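D-alanyl-D-alanine carboxypeptidase DacB2 (Mycobacterium tuberculosis H37Rv, PDB 4RYE) probably trims the terminal D-Ala from peptidoglycan stem peptides in the periplasm, acting as a penicillin-binding serine D,D-carboxypeptidase with measured activity on a synthetic pentapeptide. Local coordinates at residues 45-50 and 102-107; 94-99 and 172-177; 106-111 and 139-144; 216-221 and 233-238. One frame throughout, in Å; residues are numbered along the deposited sequence.

Contact 1 of 4, residues 45-50 and 102-107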
loop_
_atom_site.group_PDB
_atom_site.type_symbol
_atom_site.label_atom_id
_atom_site.label_comp_id
_atom_site.label_asym_id
_atom_site.label_seq_id
_atom_site.Cartn_x
_atom_site.Cartn_y
_atom_site.Cartn_z
ATOM N N PRO A 45 6.618 -5.714 -5.301
ATOM C CA PRO A 45 5.861 -4.703 -4.561
ATOM C C PRO A 45 6.104 -4.692 -3.052
ATOM O O PRO A 45 5.772 -3.695 -2.407
ATOM C CB PRO A 45 4.416 -5.116 -4.829
ATOM C CG PRO A 45 4.480 -6.614 -4.935
ATOM C CD PRO A 45 5.776 -6.865 -5.685
ATOM N N ALA A 46 6.672 -5.765 -2.501
ATOM C CA ALA A 46 6.721 -5.932 -1.050
ATOM C C ALA A 46 5.342 -5.645 -0.449
ATOM O O ALA A 46 4.323 -5.959 -1.061
ATOM C CB ALA A 46 7.790 -5.032 -0.423
ATOM N N SER A 47 5.317 -5.021 0.728
ATOM C CA SER A 47 4.078 -4.857 1.495
ATOM C C SER A 47 3.047 -3.918 0.868
ATOM O O SER A 47 1.922 -3.837 1.355
ATOM C CB SER A 47 4.384 -4.398 2.932
ATOM O OG SER A 47 4.754 -5.483 3.765
ATOM N N THR A 48 3.400 -3.200 -0.194
ATOM C CA THR A 48 2.366 -2.420 -0.882
ATOM C C THR A 48 1.254 -3.330 -1.397
ATOM O O THR A 48 0.101 -2.911 -1.518
ATOM C CB THR A 48 2.918 -1.574 -2.045
ATOM O OG1 THR A 48 3.537 -2.429 -3.021
ATOM C CG2 THR A 48 3.904 -0.533 -1.529
ATOM N N ILE A 49 1.598 -4.584 -1.682
ATOM C CA ILE A 49 0.615 -5.550 -2.161
ATOM C C ILE A 49 -0.439 -5.867 -1.095
ATOM O O ILE A 49 -1.506 -6.390 -1.412
ATOM C CB ILE A 49 1.282 -6.851 -2.675
ATOM C CG1 ILE A 49 0.479 -7.462 -3.830
ATOM C CG2 ILE A 49 1.434 -7.867 -1.554
ATOM C CD1 ILE A 49 0.410 -6.596 -5.070
ATOM N N LYS A 50 -0.162 -5.529 0.166
ATOM C CA LYS A 50 -1.176 -5.693 1.217
ATOM C C LYS A 50 -2.428 -4.856 0.954
ATOM O O LYS A 50 -3.503 -5.175 1.448
ATOM C CB LYS A 50 -0.604 -5.361 2.605
ATOM C CG LYS A 50 0.399 -6.390 3.147
ATOM C CD LYS A 50 0.912 -5.937 4.514
ATOM C CE LYS A 50 1.680 -7.031 5.249
ATOM N NZ LYS A 50 3.069 -7.138 4.752
ATOM N N SER A 102 1.729 -3.222 9.085
ATOM C CA SER A 102 2.194 -4.129 8.033
ATOM C C SER A 102 2.397 -5.555 8.549
ATOM O O SER A 102 3.388 -6.213 8.218
ATOM C CB SER A 102 3.500 -3.617 7.419
ATOM O OG SER A 102 3.646 -4.099 6.094
ATOM N N GLY A 103 1.457 -6.035 9.356
ATOM C CA GLY A 103 1.610 -7.326 10.008
ATOM C C GLY A 103 1.492 -8.467 9.019
ATOM O O GLY A 103 0.448 -8.637 8.401
ATOM N N ASN A 104 2.557 -9.252 8.866
ATOM C CA ASN A 104 2.511 -10.399 7.966
ATOM C C ASN A 104 1.624 -11.483 8.558
ATOM O O ASN A 104 0.967 -12.223 7.826
ATOM C CB ASN A 104 3.920 -10.935 7.693
ATOM C CG ASN A 104 4.756 -9.960 6.889
ATOM O OD1 ASN A 104 4.259 -9.345 5.948
ATOM N ND2 ASN A 104 6.020 -9.799 7.265
ATOM N N ASP A 105 1.608 -11.572 9.886
ATOM C CA ASP A 105 0.725 -12.511 10.574
ATOM C C ASP A 105 -0.735 -12.116 10.354
ATOM O O ASP A 105 -1.602 -12.974 10.214
ATOM C CB ASP A 105 1.074 -12.638 12.064
ATOM C CG ASP A 105 1.138 -11.294 12.784
ATOM O OD1 ASP A 105 1.126 -10.234 12.112
ATOM O OD2 ASP A 105 1.214 -11.304 14.038
ATOM N N ALA A 106 -0.997 -10.816 10.288
ATOM C CA ALA A 106 -2.331 -10.324 9.970
ATOM C C ALA A 106 -2.726 -10.704 8.539
ATOM O O ALA A 106 -3.867 -11.108 8.280
ATOM C CB ALA A 106 -2.380 -8.821 10.146
ATOM N N ALA A 107 -1.787 -10.556 7.609
ATOM C CA ALA A 107 -2.019 -10.949 6.227
ATOM C C ALA A 107 -2.319 -12.438 6.113
ATOM O O ALA A 107 -3.254 -12.842 5.424
ATOM C CB ALA A 107 -0.828 -10.573 5.342
#

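Contact 2 of 4, residues 94-99 and 172-177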
loop_
_atom_site.group_PDB
_atom_site.type_symbol
_atom_site.label_atom_id
_atom_site.label_comp_id
_atom_site.label_asym_id
_atom_site.label_seq_id
_atom_site.Cartn_x
_atom_site.Cartn_y
_atom_site.Cartn_z
ATOM N N LEU A 94 -7.816 -7.530 12.137
ATOM C CA LEU A 94 -6.745 -8.018 11.274
ATOM C C LEU A 94 -6.386 -6.984 10.214
ATOM O O LEU A 94 -5.208 -6.827 9.875
ATOM C CB LEU A 94 -7.099 -9.378 10.650
ATOM C CG LEU A 94 -7.224 -10.572 11.613
ATOM C CD1 LEU A 94 -7.713 -11.841 10.899
ATOM C CD2 LEU A 94 -5.899 -10.834 12.296
ATOM N N LEU A 95 -7.388 -6.263 9.707
ATOM C CA LEU A 95 -7.145 -5.217 8.711
ATOM C C LEU A 95 -6.368 -4.035 9.303
ATOM O O LEU A 95 -5.522 -3.442 8.625
ATOM C CB LEU A 95 -8.459 -4.729 8.082
ATOM C CG LEU A 95 -9.053 -5.649 7.021
ATOM C CD1 LEU A 95 -10.493 -5.260 6.708
ATOM C CD2 LEU A 95 -8.207 -5.582 5.769
ATOM N N ASP A 96 -6.649 -3.699 10.560
ATOM C CA ASP A 96 -5.866 -2.685 11.270
ATOM C C ASP A 96 -4.422 -3.132 11.407
ATOM O O ASP A 96 -3.503 -2.350 11.164
ATOM C CB ASP A 96 -6.436 -2.415 12.671
ATOM C CG ASP A 96 -7.756 -1.656 12.632
ATOM O OD1 ASP A 96 -8.028 -0.982 11.619
ATOM O OD2 ASP A 96 -8.522 -1.732 13.618
ATOM N N GLY A 97 -4.226 -4.386 11.814
ATOM C CA GLY A 97 -2.891 -4.950 11.930
ATOM C C GLY A 97 -2.190 -4.943 10.583
ATOM O O GLY A 97 -1.007 -4.572 10.480
ATOM N N LEU A 98 -2.931 -5.324 9.545
ATOM C CA LEU A 98 -2.408 -5.340 8.177
ATOM C C LEU A 98 -1.951 -3.969 7.696
ATOM O O LEU A 98 -0.854 -3.824 7.141
ATOM C CB LEU A 98 -3.480 -5.857 7.212
ATOM C CG LEU A 98 -3.020 -6.069 5.773
ATOM C CD1 LEU A 98 -2.131 -7.299 5.714
ATOM C CD2 LEU A 98 -4.213 -6.218 4.835
ATOM N N LEU A 99 -2.796 -2.965 7.900
ATOM C CA LEU A 99 -2.586 -1.663 7.283
ATOM C C LEU A 99 -1.822 -0.658 8.142
ATOM O O LEU A 99 -1.176 0.233 7.602
ATOM C CB LEU A 99 -3.916 -1.077 6.833
ATOM C CG LEU A 99 -4.639 -1.883 5.745
ATOM C CD1 LEU A 99 -5.949 -1.208 5.406
ATOM C CD2 LEU A 99 -3.781 -2.043 4.490
ATOM N N ALA A 172 -10.455 3.873 3.572
ATOM C CA ALA A 172 -10.057 5.271 3.756
ATOM C C ALA A 172 -9.970 5.637 5.232
ATOM O O ALA A 172 -9.077 6.389 5.646
ATOM C CB ALA A 172 -11.013 6.208 3.023
ATOM N N GLN A 173 -10.883 5.105 6.035
ATOM C CA GLN A 173 -10.852 5.364 7.474
ATOM C C GLN A 173 -9.618 4.738 8.122
ATOM O O GLN A 173 -8.895 5.406 8.869
ATOM C CB GLN A 173 -12.120 4.836 8.150
ATOM C CG GLN A 173 -12.194 5.134 9.649
ATOM C CD GLN A 173 -13.507 4.706 10.266
ATOM O OE1 GLN A 173 -13.801 3.515 10.359
ATOM N NE2 GLN A 173 -14.315 5.680 10.677
ATOM N N ILE A 174 -9.379 3.462 7.828
ATOM C CA ILE A 174 -8.269 2.729 8.446
ATOM C C ILE A 174 -6.907 3.317 8.086
ATOM O O ILE A 174 -6.079 3.563 8.963
ATOM C CB ILE A 174 -8.289 1.236 8.056
ATOM C CG1 ILE A 174 -9.535 0.556 8.635
ATOM C CG2 ILE A 174 -7.026 0.526 8.563
ATOM C CD1 ILE A 174 -9.801 -0.824 8.033
ATOM N N THR A 175 -6.677 3.552 6.798
ATOM C CA THR A 175 -5.363 3.999 6.337
ATOM C C THR A 175 -5.008 5.364 6.946
ATOM O O THR A 175 -3.828 5.726 7.078
ATOM C CB THR A 175 -5.276 3.981 4.779
ATOM O OG1 THR A 175 -3.907 4.101 4.363
ATOM C CG2 THR A 175 -6.110 5.105 4.159
ATOM N N ALA A 176 -6.036 6.097 7.367
ATOM C CA ALA A 176 -5.841 7.411 7.974
ATOM C C ALA A 176 -5.870 7.423 9.519
ATOM O O ALA A 176 -5.520 8.441 10.125
ATOM C CB ALA A 176 -6.851 8.412 7.410
ATOM N N GLU A 177 -6.281 6.319 10.150
ATOM C CA GLU A 177 -6.278 6.215 11.624
ATOM C C GLU A 177 -4.876 6.372 12.194
ATOM O O GLU A 177 -3.936 5.731 11.714
ATOM C CB GLU A 177 -6.770 4.834 12.097
ATOM C CG GLU A 177 -8.203 4.446 11.820
ATOM C CD GLU A 177 -8.414 2.954 12.084
ATOM O OE1 GLU A 177 -7.404 2.254 12.316
ATOM O OE2 GLU A 177 -9.566 2.476 12.058
HETATM O O HOH W 1 -9.799 0.357 14.647
HETATM O O HOH W 2 -2.307 1.716 5.046
#

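Contact 3 of 4, residues 106-111 and 139-144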
loop_
_atom_site.group_PDB
_atom_site.type_symbol
_atom_site.label_atom_id
_atom_site.label_comp_id
_atom_site.label_asym_id
_atom_site.label_seq_id
_atom_site.Cartn_x
_atom_site.Cartn_y
_atom_site.Cartn_z
ATOM N N ALA A 106 -0.997 -10.816 10.288
ATOM C CA ALA A 106 -2.331 -10.324 9.970
ATOM C C ALA A 106 -2.726 -10.704 8.539
ATOM O O ALA A 106 -3.867 -11.108 8.280
ATOM C CB ALA A 106 -2.380 -8.821 10.146
ATOM N N ALA A 107 -1.787 -10.556 7.609
ATOM C CA ALA A 107 -2.019 -10.949 6.227
ATOM C C ALA A 107 -2.319 -12.438 6.113
ATOM O O ALA A 107 -3.254 -12.842 5.424
ATOM C CB ALA A 107 -0.828 -10.573 5.342
ATOM N N ASN A 108 -1.520 -13.269 6.764
ATOM C CA ASN A 108 -1.740 -14.703 6.645
ATOM C C ASN A 108 -3.032 -15.163 7.330
ATOM O O ASN A 108 -3.648 -16.147 6.911
ATOM C CB ASN A 108 -0.510 -15.486 7.131
ATOM C CG ASN A 108 0.706 -15.253 6.244
ATOM O OD1 ASN A 108 0.566 -14.944 5.057
ATOM N ND2 ASN A 108 1.894 -15.381 6.813
ATOM N N THR A 109 -3.451 -14.440 8.365
ATOM C CA THR A 109 -4.670 -14.790 9.080
ATOM C C THR A 109 -5.900 -14.332 8.295
ATOM O O THR A 109 -6.933 -14.996 8.305
ATOM C CB THR A 109 -4.674 -14.240 10.526
ATOM O OG1 THR A 109 -3.432 -14.572 11.162
ATOM C CG2 THR A 109 -5.810 -14.870 11.342
ATOM N N LEU A 110 -5.779 -13.209 7.597
ATOM C CA LEU A 110 -6.816 -12.803 6.655
ATOM C C LEU A 110 -6.924 -13.812 5.517
ATOM O O LEU A 110 -8.018 -14.151 5.089
ATOM C CB LEU A 110 -6.522 -11.412 6.095
ATOM C CG LEU A 110 -6.867 -10.259 7.044
ATOM C CD1 LEU A 110 -6.306 -8.933 6.521
ATOM C CD2 LEU A 110 -8.381 -10.158 7.271
ATOM N N ALA A 111 -5.784 -14.308 5.042
ATOM C CA ALA A 111 -5.787 -15.307 3.975
ATOM C C ALA A 111 -6.483 -16.583 4.441
ATOM O O ALA A 111 -7.154 -17.251 3.659
ATOM C CB ALA A 111 -4.373 -15.610 3.513
ATOM N N THR A 139 2.272 -13.178 -5.306
ATOM C CA THR A 139 2.706 -14.541 -5.039
ATOM C C THR A 139 2.442 -14.916 -3.585
ATOM O O THR A 139 2.413 -16.097 -3.248
ATOM C CB THR A 139 4.205 -14.746 -5.316
ATOM O OG1 THR A 139 4.966 -13.851 -4.496
ATOM C CG2 THR A 139 4.535 -14.510 -6.793
ATOM N N THR A 140 2.280 -13.910 -2.725
ATOM C CA THR A 140 1.903 -14.125 -1.320
ATOM C C THR A 140 0.910 -13.050 -0.887
ATOM O O THR A 140 0.869 -11.971 -1.476
ATOM C CB THR A 140 3.108 -14.030 -0.358
ATOM O OG1 THR A 140 3.657 -12.706 -0.411
ATOM C CG2 THR A 140 4.182 -15.065 -0.699
ATOM N N PRO A 141 0.113 -13.331 0.152
ATOM C CA PRO A 141 -0.795 -12.296 0.665
ATOM C C PRO A 141 -0.053 -11.121 1.296
ATOM O O PRO A 141 -0.582 -10.009 1.301
ATOM C CB PRO A 141 -1.593 -13.037 1.745
ATOM C CG PRO A 141 -1.542 -14.495 1.326
ATOM C CD PRO A 141 -0.173 -14.664 0.724
ATOM N N SER A 142 1.155 -11.358 1.803
ATOM C CA SER A 142 1.874 -10.337 2.579
ATOM C C SER A 142 2.852 -9.491 1.760
ATOM O O SER A 142 3.223 -8.390 2.180
ATOM C CB SER A 142 2.643 -10.998 3.713
ATOM O OG SER A 142 3.684 -11.799 3.185
ATOM N N GLY A 143 3.289 -10.015 0.614
ATOM C CA GLY A 143 4.306 -9.347 -0.188
ATOM C C GLY A 143 5.684 -9.907 0.094
ATOM O O GLY A 143 6.677 -9.495 -0.509
ATOM N N LEU A 144 5.755 -10.844 1.028
ATOM C CA LEU A 144 6.995 -11.568 1.268
ATOM C C LEU A 144 7.291 -12.398 0.029
ATOM O O LEU A 144 6.380 -12.712 -0.740
ATOM C CB LEU A 144 6.851 -12.482 2.484
ATOM C CG LEU A 144 6.818 -11.806 3.856
ATOM C CD1 LEU A 144 6.521 -12.818 4.958
ATOM C CD2 LEU A 144 8.146 -11.125 4.110
HETATM O O HOH W 3 2.382 -14.327 3.247
#

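Contact 4 of 4, residues 216-221 and 233-238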
loop_
_atom_site.group_PDB
_atom_site.type_symbol
_atom_site.label_atom_id
_atom_site.label_comp_id
_atom_site.label_asym_id
_atom_site.label_seq_id
_atom_site.Cartn_x
_atom_site.Cartn_y
_atom_site.Cartn_z
ATOM N N ARG A 216 13.510 -3.766 -2.618
ATOM C CA ARG A 216 14.016 -2.540 -2.000
ATOM C C ARG A 216 12.829 -1.777 -1.389
ATOM O O ARG A 216 11.872 -2.405 -0.925
ATOM C CB ARG A 216 14.834 -1.713 -3.001
ATOM C CG ARG A 216 16.062 -2.481 -3.494
ATOM C CD ARG A 216 16.848 -1.755 -4.566
ATOM N NE ARG A 216 17.980 -2.580 -4.978
ATOM C CZ ARG A 216 18.961 -2.181 -5.780
ATOM N NH1 ARG A 216 18.962 -0.951 -6.274
ATOM N NH2 ARG A 216 19.944 -3.023 -6.082
ATOM N N LYS A 217 12.864 -0.449 -1.371
ATOM C CA LYS A 217 11.775 0.290 -0.708
ATOM C C LYS A 217 10.630 0.574 -1.649
ATOM O O LYS A 217 10.848 0.997 -2.785
ATOM C CB LYS A 217 12.274 1.613 -0.115
ATOM C CG LYS A 217 13.458 1.476 0.831
ATOM C CD LYS A 217 13.673 2.755 1.630
ATOM C CE LYS A 217 12.438 3.038 2.468
ATOM N NZ LYS A 217 12.654 4.072 3.491
ATOM N N THR A 218 9.402 0.345 -1.186
ATOM C CA THR A 218 8.228 0.703 -1.978
ATOM C C THR A 218 7.263 1.564 -1.157
ATOM O O THR A 218 7.279 1.544 0.074
ATOM C CB THR A 218 7.484 -0.542 -2.505
ATOM O OG1 THR A 218 7.066 -1.348 -1.396
ATOM C CG2 THR A 218 8.380 -1.375 -3.426
ATOM N N PHE A 219 6.407 2.303 -1.844
ATOM C CA PHE A 219 5.414 3.113 -1.172
ATOM C C PHE A 219 4.322 3.475 -2.151
ATOM O O PHE A 219 4.585 3.709 -3.337
ATOM C CB PHE A 219 6.039 4.395 -0.600
ATOM C CG PHE A 219 5.031 5.337 0.013
ATOM C CD1 PHE A 219 4.551 5.116 1.296
ATOM C CD2 PHE A 219 4.566 6.436 -0.693
ATOM C CE1 PHE A 219 3.621 5.976 1.868
ATOM C CE2 PHE A 219 3.632 7.299 -0.134
ATOM C CZ PHE A 219 3.160 7.068 1.150
ATOM N N VAL A 220 3.098 3.505 -1.646
ATOM C CA VAL A 220 1.965 4.031 -2.387
ATOM C C VAL A 220 1.142 4.836 -1.390
ATOM O O VAL A 220 1.032 4.467 -0.229
ATOM C CB VAL A 220 1.119 2.907 -3.048
ATOM C CG1 VAL A 220 0.519 1.955 -1.991
ATOM C CG2 VAL A 220 0.029 3.509 -3.913
ATOM N N GLY A 221 0.588 5.959 -1.822
ATOM C CA GLY A 221 -0.208 6.748 -0.896
ATOM C C GLY A 221 -0.890 7.935 -1.537
ATOM O O GLY A 221 -0.715 8.196 -2.729
ATOM N N ALA A 233 3.038 6.597 -6.255
ATOM C CA ALA A 233 3.693 5.344 -5.900
ATOM C C ALA A 233 5.165 5.472 -6.229
ATOM O O ALA A 233 5.544 6.206 -7.141
ATOM C CB ALA A 233 3.065 4.163 -6.633
HETATM N N MSE A 234 5.994 4.784 -5.460
HETATM C CA MSE A 234 7.432 4.841 -5.622
HETATM C C MSE A 234 7.949 3.426 -5.415
HETATM O O MSE A 234 7.537 2.755 -4.473
HETATM C CB MSE A 234 8.026 5.785 -4.575
HETATM C CG MSE A 234 7.632 7.235 -4.774
HETATM SE SE MSE A 234 7.748 8.288 -3.123
HETATM C CE MSE A 234 9.555 7.810 -2.576
HETATM N N MSE A 235 8.816 2.952 -6.302
HETATM C CA MSE A 235 9.308 1.585 -6.186
HETATM C C MSE A 235 10.817 1.489 -6.312
HETATM O O MSE A 235 11.473 2.386 -6.862
HETATM C CB MSE A 235 8.682 0.677 -7.255
HETATM C CG MSE A 235 7.177 0.745 -7.394
HETATM SE SE MSE A 235 6.566 -0.734 -8.542
HETATM C CE MSE A 235 6.623 -2.188 -7.225
ATOM N N TYR A 236 11.351 0.380 -5.807
ATOM C CA TYR A 236 12.727 -0.025 -6.064
ATOM C C TYR A 236 13.763 1.032 -5.686
ATOM O O TYR A 236 14.648 1.361 -6.482
ATOM C CB TYR A 236 12.886 -0.423 -7.532
ATOM C CG TYR A 236 14.018 -1.380 -7.756
ATOM C CD1 TYR A 236 14.010 -2.631 -7.160
ATOM C CD2 TYR A 236 15.094 -1.038 -8.556
ATOM C CE1 TYR A 236 15.049 -3.523 -7.358
ATOM C CE2 TYR A 236 16.136 -1.918 -8.763
ATOM C CZ TYR A 236 16.110 -3.160 -8.160
ATOM O OH TYR A 236 17.146 -4.047 -8.357
ATOM N N GLY A 237 13.668 1.550 -4.467
ATOM C CA GLY A 237 14.550 2.624 -4.052
ATOM C C GLY A 237 15.349 2.321 -2.810
ATOM O O GLY A 237 14.931 1.520 -1.971
ATOM N N LEU A 238 16.515 2.953 -2.701
ATOM C CA LEU A 238 17.326 2.860 -1.503
ATOM C C LEU A 238 17.791 4.253 -1.098
ATOM O O LEU A 238 18.274 5.020 -1.933
ATOM C CB LEU A 238 18.530 1.943 -1.733
ATOM C CG LEU A 238 18.212 0.460 -1.930
ATOM C CD1 LEU A 238 19.471 -0.327 -2.253
ATOM C CD2 LEU A 238 17.511 -0.115 -0.708
HETATM O O HOH W 4 17.534 1.039 -6.188
#

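Contact 1 of 4, residues 45-50 and 102-107
Lys-50 reaches across to Ser-102 and Asn-104; it has the most surface buried here, and its NZ makes polar contacts with both. The chain runs straight to CE and bends at its last torsion (chi4 80°), which carries NZ over to Asn-104 OD1 at 2.8 Å. The two side chains cross at about a right angle, and NZ meets the amide oxygen at a C=O...N angle of 154°, tilted from the amide plane. NZ also donates to Ser-47 OG (2.6 Å) and to the backbone O of Ser-142, while its bond to Ser-102 OG is long and weak at 3.4 Å. Ser-47, the probable acyl-ester nucleophile, and Lys-50, by similarity the proton acceptor, form the SxxK motif at a helix start, and Ser-102 to Asn-104 supply the SxN motif of penicillin-binding serine peptidases. Ser-102 holds OG anti to its backbone N (chi1 -155°), where it lies 2.9 Å from Ser-47 OG, within hydrogen-bonding distance. Ser-102 OG is also hydrogen-bonded to Lys-208 NZ of strand 204-212. One atom back, Lys-50 CE lies 4.3 Å from Ala-107 CB. Asn-104 ND2 is held by Glu-77 O, which fixes the amide's rotation so that OD1 faces the lysine.

Contact 2 of 4, residues 94-99 and 172-177
Ile-174 of helix 169-176 packs against Leu-95, Asp-96 and Leu-99 of helix 91-100, joining two helices of the helical region of the penicillin-binding fold. The short helix segments cross at -51° with their axes 9.7 Å apart at closest approach.

The apolar part is centred on Ile-174. Its CG2 lies anti to the backbone N and presses against Leu-99 CD1 at 3.8 Å, the two side chains crossing at about a right angle. The other branch carries CD1 to Leu-95 CB, a looser touch at 4.1 Å. Leu-95 also packs on Ala-54 and Leu-58, so the same side chain meets helix 50-60 as well.

The charged part lies beside this patch. Asp-96 OD1 rests over the isoleucine, 3.6 Å from Ile-174 CG2, and comes within 3.4 Å of Glu-177 OE1. These are two acceptors, with their carboxylate planes turned 60° apart, and no bond forms between them. Arg-92, one turn before Asp-96, takes up both groups: its NE makes a salt bridge with Asp-96 OD1 and its NH2 another with Glu-177 OE2, which probably offsets the repulsion.

Water provides the last kind of link. One molecule donates to Asp-96 OD2 (2.7 Å) and, weakly, to Glu-177 OE2. A second links a backbone carbonyl to a side-chain hydroxyl: it donates to Leu-99 O at 3.2 Å and accepts from Thr-175 OG1 at 3.0 Å, the same hydroxyl that takes the N-H of Gly-207.

Contact 3 of 4, residues 106-111 and 139-144
Ser-142, whose CB meets Ala-107 CB at 3.9 Å, carries OG in the position between its backbone N and carbonyl carbon (chi1 67°). Across from it, Asn-108 has CG beside the backbone N (chi1 -66°), and its OD1 comes 4.3 Å from Pro-141 CG. One water bridges Asn-108 and Ser-142, donating to Asn-108 OD1 at 2.6 Å and hydrogen-bonded to Ser-142 OG at 2.8 Å; OD1 is also held directly by Gln-117 NE2. The Pro-141 ring provides the apolar half. Its CG touches Ala-111 CB at 3.7 Å, one helical turn beyond Ala-107, while Val-121 of helix 117-130 packs on the same ring. Residues 139-144 thus form a loop lying against helix 104-113, with its shape set by two hydroxyl motifs. In an ST turn, Ser-142 OG accepts the N-H of Leu-144 (3.1 Å, 161° at the hydrogen). In an ST motif, Thr-140 OG1 accepts from Gly-143 N at 2.9 Å and donates its own hydrogen to a lone pair of Leu-144 O, in the carbonyl plane, at 2.7 Å. Gly-143 has a positive phi, at which a CB would be jammed against Ser-142 O. The loop borders the active site here, with the Ser-142 side chain close to Lys-50.

Contact 4 of 4, residues 216-221 and 233-238
Phe-219 and the selenomethionine Met-234 face each other as a hydrogen-bonded pair in the antiparallel beta hairpin of strands 218-225 and 228-237. This is the tight part. Phe-219 N donates to Met-234 O at 2.9 Å and Met-234 N returns to Phe-219 O at 2.8 Å. On the same face the Met-234 selenium lies obliquely near the Phe-219 ring, and both touch Tyr-246 of helix 246-259. The other face holds the non-hydrogen-bonded pair Val-220 and Ala-233, whose CG2 and CB meet at 4.1 Å and which touch helix 155-166. The register slips at a G1 beta bulge: Tyr-236 and Gly-237 both face Lys-217, whose N bonds firmly to Gly-237 O at 2.9 Å while the bond from Gly-237 N to its O is weak.

Beyond the bulge the contact becomes a partly solvent-exposed stack. The extended Arg-216 chain lays its guanidinium flat on the Tyr-236 ring, planes 4° apart, with the phenol OH over the guanidinium centre. Arg-216 CD makes a CH-pi contact 3.9 Å from the ring centroid. His-43 also stacks on Tyr-236. Exposed Leu-238 crosses the arginine at about a right angle, its CD1 3.8 Å from Arg-216 NE on the guanidinium face away from the tyrosine.

How the contacts relate
From the N terminus, contact 1 opens first, in the loop after strand 32-37, and closes at 102-107. Before it closes, contact 2 opens on helix 91-100, so the two cross. Contact 3 starts on helix 104-113, sharing Ala-106 and Ala-107 with contact 1, and ends at 139-144, well before contact 2 closes at 172-177; its whole span therefore falls within that of contact 2. Contacts 1 and 3 meet at Lys-50 and Ser-142, and Leu-98 touches both Lys-50 and Ala-107. Contact 4 follows in series, a short hairpin in the six-stranded sheet, its centre about 19 Å from that of contact 2. Thr-218 OG1 bonds to Pro-45 O, tying that sheet to contact 1.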